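Local coordinates for protein HcgC (Methanococcus maripaludis S2, PDB 5O4J) that catalyses the SAM-dependent C-methylation of a pyridinol, a step in the biosynthesis of the iron-guanylylpyridinol cofactor of [Fe]-hydrogenase, at residues Ile16-Ile21 against Thr223-Ser228; Lys34-Gly39 against Pro128-Val133; Glu41-Ile46 against Asn105-Ile110; Asp187-Ile192 against Ser228-Ser233. One frame throughout, in Å; residues are numbered along the deposited sequence.

Interaction 1. Residues Ile16-Ile21 against Thr223-Ser228; sequences IKIKDI and TELNMS
Backbone hydrogen bonds join the start of helix 18-37 to the chain leaving helix 218-225. Ile18 N donates a hydrogen bond to Met227 O at 2.9 Å, and the donor lies nearly along the C=O axis. Lys19 N bonds to Leu225 O at 2.9 Å, but this donor stands above the carbonyl plane. A single backbone bridge pairs Lys17 with Ser228, where Lys17 CA lies 3.2 Å from Met227 O in a CA-H...O contact. Lys17 is the N-cap of helix 18-37, and the next two N-H groups are met by carbonyls of segment 223-228. Asn226, the centre of an inverse gamma turn, sits between those acceptors.

The polar side chains meet at Asn226 OD1. Lys17 runs extended beside Asn226, and its NZ reaches OD1 at 2.6 Å, in the amide plane on a lone pair. Lys19, also extended, adds a weak bond from NZ to the same OD1. Two positive charges thus share one oxygen, which would probably polarise the amide. Asp20 OD2, from the first helical turn, accepts Lys17 N at 2.8 Å.

Apolar packing lies deeper. Ile18 crosses Leu225 at about a right angle, with Ile18 CG2 3.8 Å from Leu225 CD2.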
loop_
_atom_site.group_PDB
_atom_site.type_symbol
_atom_site.label_atom_id
_atom_site.label_comp_id
_atom_site.label_asym_id
_atom_site.label_seq_id
_atom_site.Cartn_x
_atom_site.Cartn_y
_atom_site.Cartn_z
ATOM N N ILE A 16 23.405 0.890 5.070
ATOM C CA ILE A 16 22.938 -0.378 5.617
ATOM C C ILE A 16 23.005 -1.451 4.537
ATOM O O ILE A 16 22.439 -1.291 3.449
ATOM C CB ILE A 16 21.516 -0.214 6.178
ATOM C CG1 ILE A 16 21.567 0.555 7.502
ATOM C CG2 ILE A 16 20.810 -1.572 6.362
ATOM C CD1 ILE A 16 20.252 1.195 7.869
ATOM N N LYS A 17 23.698 -2.546 4.838
ATOM C CA LYS A 17 23.825 -3.684 3.942
ATOM C C LYS A 17 22.811 -4.757 4.307
ATOM O O LYS A 17 22.275 -4.794 5.415
ATOM C CB LYS A 17 25.232 -4.278 4.003
ATOM C CG LYS A 17 26.335 -3.368 3.470
ATOM C CD LYS A 17 27.693 -3.962 3.820
ATOM C CE LYS A 17 28.838 -3.223 3.139
ATOM N NZ LYS A 17 30.142 -3.799 3.557
ATOM N N ILE A 18 22.563 -5.657 3.356
ATOM C CA ILE A 18 21.653 -6.760 3.639
ATOM C C ILE A 18 22.117 -7.520 4.879
ATOM O O ILE A 18 21.309 -7.869 5.753
ATOM C CB ILE A 18 21.531 -7.685 2.413
ATOM C CG1 ILE A 18 21.073 -6.895 1.176
ATOM C CG2 ILE A 18 20.501 -8.769 2.671
ATOM C CD1 ILE A 18 21.464 -7.552 -0.114
ATOM N N LYS A 19 23.433 -7.751 5.000
ATOM C CA LYS A 19 23.952 -8.490 6.146
ATOM C C LYS A 19 23.672 -7.767 7.459
ATOM O O LYS A 19 23.555 -8.410 8.509
ATOM C CB LYS A 19 25.453 -8.739 5.995
ATOM C CG LYS A 19 26.341 -7.499 6.004
ATOM C CD LYS A 19 27.811 -7.913 5.991
ATOM C CE LYS A 19 28.743 -6.714 6.056
ATOM N NZ LYS A 19 30.178 -7.139 6.047
ATOM N N ASP A 20 23.582 -6.433 7.425
ATOM C CA ASP A 20 23.291 -5.663 8.630
ATOM C C ASP A 20 21.862 -5.891 9.099
ATOM O O ASP A 20 21.599 -5.932 10.305
ATOM C CB ASP A 20 23.529 -4.168 8.378
ATOM C CG ASP A 20 24.963 -3.847 8.015
ATOM O OD1 ASP A 20 25.887 -4.478 8.563
ATOM O OD2 ASP A 20 25.175 -2.944 7.172
ATOM N N ILE A 21 20.922 -5.994 8.158
ATOM C CA ILE A 21 19.536 -6.298 8.504
ATOM C C ILE A 21 19.427 -7.720 9.026
ATOM O O ILE A 21 18.719 -7.986 10.005
ATOM C CB ILE A 21 18.625 -6.073 7.282
ATOM C CG1 ILE A 21 18.875 -4.691 6.676
ATOM C CG2 ILE A 21 17.168 -6.234 7.681
ATOM C CD1 ILE A 21 18.061 -4.389 5.427
ATOM N N THR A 223 28.887 -13.329 0.610
ATOM C CA THR A 223 29.298 -12.224 -0.251
ATOM C C THR A 223 28.091 -11.461 -0.763
ATOM O O THR A 223 28.091 -10.222 -0.787
ATOM C CB THR A 223 30.118 -12.743 -1.432
ATOM O OG1 THR A 223 31.314 -13.352 -0.938
ATOM C CG2 THR A 223 30.466 -11.609 -2.406
ATOM N N GLU A 224 27.049 -12.188 -1.170
ATOM C CA GLU A 224 25.841 -11.542 -1.658
ATOM C C GLU A 224 25.216 -10.656 -0.591
ATOM O O GLU A 224 24.622 -9.623 -0.924
ATOM C CB GLU A 224 24.859 -12.600 -2.151
ATOM C CG GLU A 224 25.314 -13.180 -3.474
ATOM C CD GLU A 224 24.532 -14.393 -3.907
ATOM O OE1 GLU A 224 23.759 -14.936 -3.086
ATOM O OE2 GLU A 224 24.685 -14.783 -5.088
ATOM N N LEU A 225 25.329 -11.033 0.689
ATOM C CA LEU A 225 24.761 -10.206 1.749
ATOM C C LEU A 225 25.564 -8.934 1.971
ATOM O O LEU A 225 25.041 -7.978 2.548
ATOM C CB LEU A 225 24.684 -10.990 3.061
ATOM C CG LEU A 225 23.849 -12.276 3.092
ATOM C CD1 LEU A 225 23.835 -12.810 4.508
ATOM C CD2 LEU A 225 22.445 -12.033 2.589
ATOM N N ASN A 226 26.815 -8.903 1.518
ATOM C CA ASN A 226 27.709 -7.766 1.734
ATOM C C ASN A 226 27.505 -6.709 0.645
ATOM O O ASN A 226 28.420 -6.327 -0.085
ATOM C CB ASN A 226 29.154 -8.255 1.762
ATOM C CG ASN A 226 30.113 -7.216 2.295
ATOM O OD1 ASN A 226 29.735 -6.351 3.081
ATOM N ND2 ASN A 226 31.371 -7.303 1.871
ATOM N N MET A 227 26.260 -6.268 0.534
ATOM C CA MET A 227 25.800 -5.381 -0.525
ATOM C C MET A 227 24.773 -4.435 0.077
ATOM O O MET A 227 23.988 -4.838 0.939
ATOM C CB MET A 227 25.178 -6.176 -1.686
ATOM C CG MET A 227 24.478 -5.342 -2.749
ATOM S SD MET A 227 25.558 -4.105 -3.492
ATOM C CE MET A 227 24.412 -3.244 -4.570
ATOM N N SER A 228 24.789 -3.181 -0.378
ATOM C CA SER A 228 23.803 -2.202 0.051
ATOM C C SER A 228 22.402 -2.770 -0.122
ATOM O O SER A 228 22.083 -3.356 -1.157
ATOM C CB SER A 228 23.924 -0.914 -0.772
ATOM O OG SER A 228 25.141 -0.240 -0.529
#

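Interaction 2. Residues Lys34-Gly39 against Pro128-Val133; sequences KYFLEG and PKVLIV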
loop_
_atom_site.group_PDB
_atom_site.type_symbol
_atom_site.label_atom_id
_atom_site.label_comp_id
_atom_site.label_asym_id
_atom_site.label_seq_id
_atom_site.Cartn_x
_atom_site.Cartn_y
_atom_site.Cartn_z
ATOM N N LYS A 34 17.712 -15.655 25.010
ATOM C CA LYS A 34 18.464 -15.338 26.217
ATOM C C LYS A 34 17.532 -14.962 27.360
ATOM O O LYS A 34 17.672 -15.463 28.482
ATOM C CB LYS A 34 19.439 -14.195 25.941
ATOM C CG LYS A 34 20.292 -13.785 27.134
ATOM C CD LYS A 34 21.143 -12.567 26.801
ATOM C CE LYS A 34 21.980 -12.129 27.992
ATOM N NZ LYS A 34 22.746 -10.886 27.688
ATOM N N TYR A 35 16.585 -14.059 27.087
ATOM C CA TYR A 35 15.672 -13.593 28.121
ATOM C C TYR A 35 14.812 -14.732 28.643
ATOM O O TYR A 35 14.559 -14.833 29.852
ATOM C CB TYR A 35 14.804 -12.468 27.557
ATOM C CG TYR A 35 13.710 -12.029 28.486
ATOM C CD1 TYR A 35 14.001 -11.293 29.620
ATOM C CD2 TYR A 35 12.384 -12.351 28.232
ATOM C CE1 TYR A 35 13.005 -10.892 30.480
ATOM C CE2 TYR A 35 11.375 -11.951 29.092
ATOM C CZ TYR A 35 11.694 -11.219 30.213
ATOM O OH TYR A 35 10.696 -10.815 31.072
ATOM N N PHE A 36 14.344 -15.593 27.737
ATOM C CA PHE A 36 13.538 -16.735 28.145
ATOM C C PHE A 36 14.317 -17.670 29.065
ATOM O O PHE A 36 13.755 -18.219 30.023
ATOM C CB PHE A 36 13.059 -17.472 26.902
ATOM C CG PHE A 36 12.167 -18.641 27.193
ATOM C CD1 PHE A 36 10.874 -18.447 27.641
ATOM C CD2 PHE A 36 12.616 -19.931 26.998
ATOM C CE1 PHE A 36 10.037 -19.537 27.899
ATOM C CE2 PHE A 36 11.786 -21.015 27.247
ATOM C CZ PHE A 36 10.497 -20.811 27.704
ATOM N N LEU A 37 15.616 -17.853 28.803
ATOM C CA LEU A 37 16.419 -18.813 29.555
ATOM C C LEU A 37 16.811 -18.315 30.944
ATOM O O LEU A 37 17.270 -19.116 31.764
ATOM C CB LEU A 37 17.664 -19.197 28.750
ATOM C CG LEU A 37 17.387 -20.000 27.473
ATOM C CD1 LEU A 37 18.671 -20.325 26.742
ATOM C CD2 LEU A 37 16.627 -21.284 27.784
ATOM N N GLU A 38 16.667 -17.028 31.220
ATOM C CA GLU A 38 16.803 -16.502 32.582
ATOM C C GLU A 38 18.140 -16.872 33.220
ATOM O O GLU A 38 18.236 -17.087 34.434
ATOM C CB GLU A 38 15.644 -16.995 33.444
ATOM C CG GLU A 38 14.293 -16.521 32.938
ATOM C CD GLU A 38 13.125 -17.120 33.703
ATOM O OE1 GLU A 38 11.986 -16.660 33.489
ATOM O OE2 GLU A 38 13.337 -18.076 34.480
ATOM N N GLY A 39 19.195 -16.893 32.407
ATOM C CA GLY A 39 20.528 -17.146 32.918
ATOM C C GLY A 39 20.804 -18.575 33.313
ATOM O O GLY A 39 21.855 -18.846 33.902
ATOM N N PRO A 128 15.100 -32.843 27.559
ATOM C CA PRO A 128 15.850 -31.689 28.051
ATOM C C PRO A 128 15.134 -31.002 29.207
ATOM O O PRO A 128 13.963 -31.253 29.495
ATOM C CB PRO A 128 15.906 -30.771 26.822
ATOM C CG PRO A 128 14.614 -31.039 26.122
ATOM C CD PRO A 128 14.277 -32.500 26.384
ATOM N N LYS A 129 15.882 -30.133 29.880
ATOM C CA LYS A 129 15.275 -29.219 30.837
ATOM C C LYS A 129 14.395 -28.205 30.124
ATOM O O LYS A 129 13.293 -27.894 30.586
ATOM C CB LYS A 129 16.376 -28.511 31.622
ATOM C CG LYS A 129 17.154 -29.431 32.538
ATOM C CD LYS A 129 18.318 -28.701 33.177
ATOM C CE LYS A 129 19.140 -29.635 34.049
ATOM N NZ LYS A 129 20.457 -29.038 34.398
ATOM N N VAL A 130 14.856 -27.708 28.981
ATOM C CA VAL A 130 14.186 -26.643 28.245
ATOM C C VAL A 130 14.117 -27.030 26.774
ATOM O O VAL A 130 15.104 -27.508 26.203
ATOM C CB VAL A 130 14.913 -25.297 28.419
ATOM C CG1 VAL A 130 14.296 -24.211 27.542
ATOM C CG2 VAL A 130 14.879 -24.888 29.887
ATOM N N LEU A 131 12.941 -26.853 26.181
ATOM C CA LEU A 131 12.724 -27.005 24.751
ATOM C C LEU A 131 12.181 -25.691 24.211
ATOM O O LEU A 131 11.206 -25.161 24.747
ATOM C CB LEU A 131 11.735 -28.137 24.463
ATOM C CG LEU A 131 11.242 -28.240 23.016
ATOM C CD1 LEU A 131 12.384 -28.640 22.107
ATOM C CD2 LEU A 131 10.090 -29.226 22.910
ATOM N N ILE A 132 12.812 -25.166 23.160
ATOM C CA ILE A 132 12.314 -24.004 22.430
ATOM C C ILE A 132 12.117 -24.414 20.982
ATOM O O ILE A 132 13.034 -24.967 20.371
ATOM C CB ILE A 132 13.283 -22.813 22.506
ATOM C CG1 ILE A 132 13.481 -22.387 23.960
ATOM C CG2 ILE A 132 12.771 -21.651 21.658
ATOM C CD1 ILE A 132 14.600 -21.403 24.156
ATOM N N VAL A 133 10.934 -24.137 20.437
ATOM C CA VAL A 133 10.621 -24.377 19.033
ATOM C C VAL A 133 10.302 -23.034 18.394
ATOM O O VAL A 133 9.479 -22.275 18.917
ATOM C CB VAL A 133 9.439 -25.350 18.861
ATOM C CG1 VAL A 133 9.060 -25.524 17.375
ATOM C CG2 VAL A 133 9.758 -26.693 19.481
#
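Phe36, near the end of helix 18-37, buries the most surface here. Its first side-chain bond points toward the strand, and CG anti to the backbone N (chi1 -178°) carries the ring on to Ile132, tip to tip. Phe36 CD2 lies 3.8 Å from Ile132 CD1, and Phe36 CE2 lies 3.9 Å from Ile132 CG1. Val130 takes a different place, with CG1 at the ring edge, 4.1 Å from Phe36 CE2.

The Leu37 side chain crosses Val130 and Ile132 obliquely, with CD2 3.7 Å from Val130 CG1 and 4.2 Å from Ile132 CD1. Val130 CG1 therefore touches both helix residues, as does Ile132 CD1. All four residues are buried, and the contact between the segments is apolar. An alanine in place of Phe36 would remove the ring that meets Ile132 and Val130, and would probably weaken the hold of the helix end on the strand.

The Phe36 ring also makes a cation-pi contact with Lys159 and packs on Val257 of strand 253-259. Leu37 and Val130 both touch Phe42 of strand 42-48. The C-terminal end of helix 18-37 thus packs on one face of the mixed sheet, touching strands 42-48, 108-111, 130-134 and 253-259.

Interaction 3. Residues Glu41-Ile46 against Asn105-Ile110; sequences EFKQAI and NPDLVI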
loop_
_atom_site.group_PDB
_atom_site.type_symbol
_atom_site.label_atom_id
_atom_site.label_comp_id
_atom_site.label_asym_id
_atom_site.label_seq_id
_atom_site.Cartn_x
_atom_site.Cartn_y
_atom_site.Cartn_z
ATOM N N GLU A 41 22.144 -22.238 33.195
ATOM C CA GLU A 41 23.310 -22.848 32.582
ATOM C C GLU A 41 22.995 -24.290 32.210
ATOM O O GLU A 41 22.234 -24.977 32.899
ATOM C CB GLU A 41 24.505 -22.776 33.536
ATOM C CG GLU A 41 25.034 -21.357 33.707
ATOM C CD GLU A 41 26.101 -21.239 34.777
ATOM O OE1 GLU A 41 26.439 -22.257 35.410
ATOM O OE2 GLU A 41 26.611 -20.119 34.978
ATOM N N PHE A 42 23.586 -24.738 31.106
ATOM C CA PHE A 42 23.276 -26.035 30.527
ATOM C C PHE A 42 24.569 -26.757 30.180
ATOM O O PHE A 42 25.573 -26.132 29.828
ATOM C CB PHE A 42 22.412 -25.891 29.260
ATOM C CG PHE A 42 21.088 -25.219 29.500
ATOM C CD1 PHE A 42 19.967 -25.960 29.857
ATOM C CD2 PHE A 42 20.966 -23.850 29.384
ATOM C CE1 PHE A 42 18.749 -25.334 30.087
ATOM C CE2 PHE A 42 19.753 -23.220 29.611
ATOM C CZ PHE A 42 18.644 -23.958 29.954
ATOM N N LYS A 43 24.525 -28.088 30.257
ATOM C CA LYS A 43 25.690 -28.893 29.919
ATOM C C LYS A 43 25.815 -29.083 28.416
ATOM O O LYS A 43 26.927 -29.063 27.874
ATOM C CB LYS A 43 25.608 -30.254 30.615
ATOM C CG LYS A 43 25.945 -30.201 32.098
ATOM C CD LYS A 43 25.634 -31.523 32.791
ATOM C CE LYS A 43 26.165 -31.544 34.218
ATOM N NZ LYS A 43 25.437 -30.594 35.109
ATOM N N GLN A 44 24.691 -29.264 27.725
ATOM C CA GLN A 44 24.729 -29.559 26.298
ATOM C C GLN A 44 23.482 -29.016 25.622
ATOM O O GLN A 44 22.365 -29.444 25.926
ATOM C CB GLN A 44 24.847 -31.061 26.070
ATOM C CG GLN A 44 24.916 -31.457 24.609
ATOM C CD GLN A 44 24.935 -32.953 24.431
ATOM O OE1 GLN A 44 23.906 -33.613 24.545
ATOM N NE2 GLN A 44 26.115 -33.502 24.177
ATOM N N ALA A 45 23.680 -28.092 24.692
ATOM C CA ALA A 45 22.597 -27.530 23.903
ATOM C C ALA A 45 22.692 -28.064 22.485
ATOM O O ALA A 45 23.780 -28.111 21.904
ATOM C CB ALA A 45 22.655 -26.002 23.889
ATOM N N ILE A 46 21.556 -28.480 21.935
ATOM C CA ILE A 46 21.467 -28.890 20.539
ATOM C C ILE A 46 20.498 -27.954 19.833
ATOM O O ILE A 46 19.362 -27.767 20.282
ATOM C CB ILE A 46 21.035 -30.360 20.399
ATOM C CG1 ILE A 46 22.164 -31.251 20.923
ATOM C CG2 ILE A 46 20.708 -30.687 18.935
ATOM C CD1 ILE A 46 22.004 -32.733 20.660
ATOM N N ASN A 105 22.876 -36.109 24.937
ATOM C CA ASN A 105 21.834 -36.070 25.954
ATOM C C ASN A 105 21.609 -34.615 26.340
ATOM O O ASN A 105 21.926 -34.212 27.466
ATOM C CB ASN A 105 22.221 -36.898 27.180
ATOM C CG ASN A 105 21.091 -37.011 28.181
ATOM O OD1 ASN A 105 19.920 -36.883 27.825
ATOM N ND2 ASN A 105 21.436 -37.235 29.443
ATOM N N PRO A 106 21.077 -33.800 25.433
ATOM C CA PRO A 106 21.023 -32.354 25.683
ATOM C C PRO A 106 20.025 -31.998 26.773
ATOM O O PRO A 106 18.955 -32.601 26.886
ATOM C CB PRO A 106 20.590 -31.783 24.330
ATOM C CG PRO A 106 19.813 -32.888 23.698
ATOM C CD PRO A 106 20.496 -34.158 24.128
ATOM N N ASP A 107 20.390 -31.007 27.588
ATOM C CA ASP A 107 19.436 -30.417 28.515
ATOM C C ASP A 107 18.798 -29.149 27.961
ATOM O O ASP A 107 17.877 -28.613 28.585
ATOM C CB ASP A 107 20.092 -30.161 29.887
ATOM C CG ASP A 107 21.444 -29.475 29.797
ATOM O OD1 ASP A 107 21.949 -29.236 28.684
ATOM O OD2 ASP A 107 22.024 -29.215 30.872
ATOM N N LEU A 108 19.239 -28.683 26.792
ATOM C CA LEU A 108 18.592 -27.593 26.071
ATOM C C LEU A 108 18.465 -27.999 24.610
ATOM O O LEU A 108 19.465 -28.331 23.969
ATOM C CB LEU A 108 19.381 -26.289 26.197
ATOM C CG LEU A 108 18.941 -25.117 25.311
ATOM C CD1 LEU A 108 17.509 -24.683 25.609
ATOM C CD2 LEU A 108 19.906 -23.947 25.455
ATOM N N VAL A 109 17.247 -27.974 24.087
ATOM C CA VAL A 109 16.988 -28.270 22.682
ATOM C C VAL A 109 16.272 -27.068 22.084
ATOM O O VAL A 109 15.309 -26.559 22.664
ATOM C CB VAL A 109 16.156 -29.557 22.508
ATOM C CG1 VAL A 109 15.805 -29.798 21.041
ATOM C CG2 VAL A 109 16.906 -30.764 23.072
ATOM N N ILE A 110 16.752 -26.604 20.936
ATOM C CA ILE A 110 16.126 -25.503 20.219
ATOM C C ILE A 110 15.919 -25.971 18.789
ATOM O O ILE A 110 16.888 -26.321 18.106
ATOM C CB ILE A 110 16.972 -24.217 20.251
ATOM C CG1 ILE A 110 17.241 -23.816 21.709
ATOM C CG2 ILE A 110 16.263 -23.100 19.495
ATOM C CD1 ILE A 110 18.080 -22.564 21.873
#
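Strands 42-48 and 108-111 run parallel and are paired by backbone hydrogen bonds. Ile46 N bonds Leu108 O at 2.9 Å and Ile110 N bonds Ile46 O at 2.9 Å, both nearly along the C=O axis. Farther back, Gln44 O receives weak bonds from Asp107 N and Leu108 N.

Side chains grip backbone where the first strand turns its corner at Lys43. The Asp107 carboxylate straddles two successive N-H groups, using the syn lone pair of each oxygen. OD2 takes Lys43 N at 2.8 Å, and OD1 takes Gln44 N at 2.9 Å. An alanine at Asp107 would remove both acceptors and would probably loosen the corner. In return, the extended Gln44 side chain places OE1 2.7 Å from Asn105 N as its hydrogen-bond acceptor. Its NE2 is held by Ser103 O and Glu67.

Apolar contacts cover both faces of the pair. On one, Leu108 CB sits over the face of the Phe42 ring, 4.0 Å from its centroid, in a CH-pi contact, and Leu108 CD2 touches Ala45 CB. On the other, Ile46 CD1 meets Pro106 CG at 3.7 Å.

The six parallel strands of this sheet follow the 3-2-1-4-5-6 order of a classical Rossmann fold.

Interaction 4. Residues Asp187-Ile192 against Ser228-Ser233; sequences DSCREI and SAITVS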
loop_
_atom_site.group_PDB
_atom_site.type_symbol
_atom_site.label_atom_id
_atom_site.label_comp_id
_atom_site.label_asym_id
_atom_site.label_seq_id
_atom_site.Cartn_x
_atom_site.Cartn_y
_atom_site.Cartn_z
ATOM N N ASP A 187 9.221 -2.825 2.140
ATOM C CA ASP A 187 8.467 -1.732 2.736
ATOM C C ASP A 187 9.296 -0.448 2.737
ATOM O O ASP A 187 8.769 0.642 2.505
ATOM C CB ASP A 187 8.027 -2.097 4.158
ATOM C CG ASP A 187 6.782 -2.983 4.183
ATOM O OD1 ASP A 187 6.133 -3.129 3.133
ATOM O OD2 ASP A 187 6.441 -3.519 5.261
ATOM N N SER A 188 10.604 -0.566 2.965
ATOM C CA SER A 188 11.468 0.608 2.919
ATOM C C SER A 188 11.477 1.228 1.529
ATOM O O SER A 188 11.361 2.447 1.390
ATOM C CB SER A 188 12.885 0.239 3.352
ATOM O OG SER A 188 12.922 -0.180 4.701
ATOM N N CYS A 189 11.600 0.399 0.489
ATOM C CA CYS A 189 11.621 0.901 -0.881
ATOM C C CYS A 189 10.366 1.688 -1.209
ATOM O O CYS A 189 10.429 2.723 -1.879
ATOM C CB CYS A 189 11.764 -0.259 -1.861
ATOM S SG CYS A 189 13.409 -0.887 -1.955
ATOM N N ARG A 190 9.211 1.201 -0.773
ATOM C CA ARG A 190 7.971 1.860 -1.143
ATOM C C ARG A 190 7.886 3.242 -0.514
ATOM O O ARG A 190 7.440 4.193 -1.168
ATOM C CB ARG A 190 6.787 0.967 -0.763
ATOM C CG ARG A 190 6.793 -0.318 -1.612
ATOM C CD ARG A 190 5.522 -1.143 -1.525
ATOM N NE ARG A 190 5.808 -2.521 -1.125
ATOM C CZ ARG A 190 5.634 -3.013 0.101
ATOM N NH1 ARG A 190 5.155 -2.250 1.077
ATOM N NH2 ARG A 190 5.934 -4.281 0.353
ATOM N N GLU A 191 8.384 3.393 0.721
ATOM C CA GLU A 191 8.400 4.708 1.358
ATOM C C GLU A 191 9.485 5.607 0.772
ATOM O O GLU A 191 9.265 6.810 0.584
ATOM C CB GLU A 191 8.605 4.566 2.869
ATOM C CG GLU A 191 8.480 5.889 3.592
ATOM C CD GLU A 191 8.615 5.791 5.107
ATOM O OE1 GLU A 191 8.595 4.672 5.673
ATOM O OE2 GLU A 191 8.732 6.864 5.726
ATOM N N ILE A 192 10.670 5.050 0.501
ATOM C CA ILE A 192 11.758 5.832 -0.083
ATOM C C ILE A 192 11.346 6.393 -1.435
ATOM O O ILE A 192 11.681 7.533 -1.781
ATOM C CB ILE A 192 13.027 4.966 -0.184
ATOM C CG1 ILE A 192 13.623 4.758 1.206
ATOM C CG2 ILE A 192 14.056 5.566 -1.147
ATOM C CD1 ILE A 192 14.506 3.537 1.323
ATOM N N SER A 228 24.789 -3.181 -0.378
ATOM C CA SER A 228 23.803 -2.202 0.051
ATOM C C SER A 228 22.402 -2.770 -0.122
ATOM O O SER A 228 22.083 -3.356 -1.157
ATOM C CB SER A 228 23.924 -0.914 -0.772
ATOM O OG SER A 228 25.141 -0.240 -0.529
ATOM N N ALA A 229 21.549 -2.566 0.885
ATOM C CA ALA A 229 20.179 -3.059 0.784
ATOM C C ALA A 229 19.417 -2.359 -0.337
ATOM O O ALA A 229 18.604 -2.987 -1.024
ATOM C CB ALA A 229 19.439 -2.898 2.112
ATOM N N ILE A 230 19.649 -1.065 -0.530
ATOM C CA ILE A 230 18.855 -0.260 -1.455
ATOM C C ILE A 230 19.751 0.690 -2.227
ATOM O O ILE A 230 20.683 1.274 -1.673
ATOM C CB ILE A 230 17.759 0.535 -0.717
ATOM C CG1 ILE A 230 16.756 -0.443 -0.100
ATOM C CG2 ILE A 230 17.025 1.467 -1.676
ATOM C CD1 ILE A 230 15.700 0.189 0.779
ATOM N N THR A 231 19.438 0.864 -3.507
ATOM C CA THR A 231 20.056 1.870 -4.359
ATOM C C THR A 231 18.966 2.785 -4.903
ATOM O O THR A 231 17.924 2.310 -5.364
ATOM C CB THR A 231 20.835 1.201 -5.492
ATOM O OG1 THR A 231 21.852 0.371 -4.924
ATOM C CG2 THR A 231 21.473 2.235 -6.412
ATOM N N VAL A 232 19.189 4.095 -4.815
ATOM C CA VAL A 232 18.174 5.075 -5.172
ATOM C C VAL A 232 18.700 5.978 -6.276
ATOM O O VAL A 232 19.871 6.376 -6.261
ATOM C CB VAL A 232 17.750 5.923 -3.955
ATOM C CG1 VAL A 232 16.515 6.730 -4.316
ATOM C CG2 VAL A 232 17.501 5.047 -2.744
ATOM N N SER A 233 17.815 6.329 -7.204
ATOM C CA SER A 233 18.063 7.336 -8.232
ATOM C C SER A 233 17.196 8.553 -7.916
ATOM O O SER A 233 15.973 8.427 -7.777
ATOM C CB SER A 233 17.746 6.778 -9.620
ATOM O OG SER A 233 17.975 7.739 -10.640
#
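Helix 187-192 runs nearly parallel to strand 230-233, with the short axes 10.1 Å apart at closest approach and 15° between their directions. Ile230 and Val232, two residues apart on the strand, both point toward the helix.

Ile230 buries the most surface. Its CG1 is anti to the carbonyl carbon (chi1 -65°), and its CD1 methyl reaches in among three helix side chains. Ile192 meets it tip to tip, with Ile192 CD1 3.6 Å from Ile230 CD1. Cys189 SG comes to 3.7 Å of the same Ile230 CD1. Ser188 offers its CB, 3.8 Å from Ile230 CD1, while its OG bonds to Ile184 O one turn back. That hydroxyl is held mainly by its own helix, with a weak bond to Asn249.

Here helix 177-193 packs on one face of the four-stranded antiparallel sheet, in which strand 230-234 lies between strands 10-13 and 198-203. This sheet is separate from the mixed sheet. Thr201 of strand 198-203 touches both Ile192 and Ile230. Helix 239-251 adjoins as well, placing Leu242 and Ile245 on Ile192.

A second pairing lies farther along the strand. Ile192 uses its other branch there, with CG2 3.8 Å from Val232 CG2, and the two side chains cross obliquely. The CD1 and CG2 methyls of Ile192 thus serve different strand residues. Beside this core, Cys189 also packs on Met186 of the second subunit. On the partly exposed side of the helix, Arg190 NH1 forms a very short salt bridge with Asp187 OD1, 2.4 Å, while Asp187 OD2 pairs with Arg167.

Interactions 2 and 3 are buried and hold the same mixed sheet. Their strands 130-134 and 108-111 are neighbours, joined through Val109, which bonds Val130 and probably Ile132. Interaction 2 is helix-on-sheet packing by apolar side chains, whereas interaction 3 adds strand pairing and a buried carboxylate. Interactions 1 and 4 lie on the other side of the chain's centre. They share Ser228 and touch where Ile16 O probably bonds Ala229 N. Interaction 1 is partly exposed and mostly polar; interaction 4 is buried and apolar. Helix 18-37 spans the two regions, since interaction 1 holds its start and interaction 2 its end, with centres about 30 Å apart.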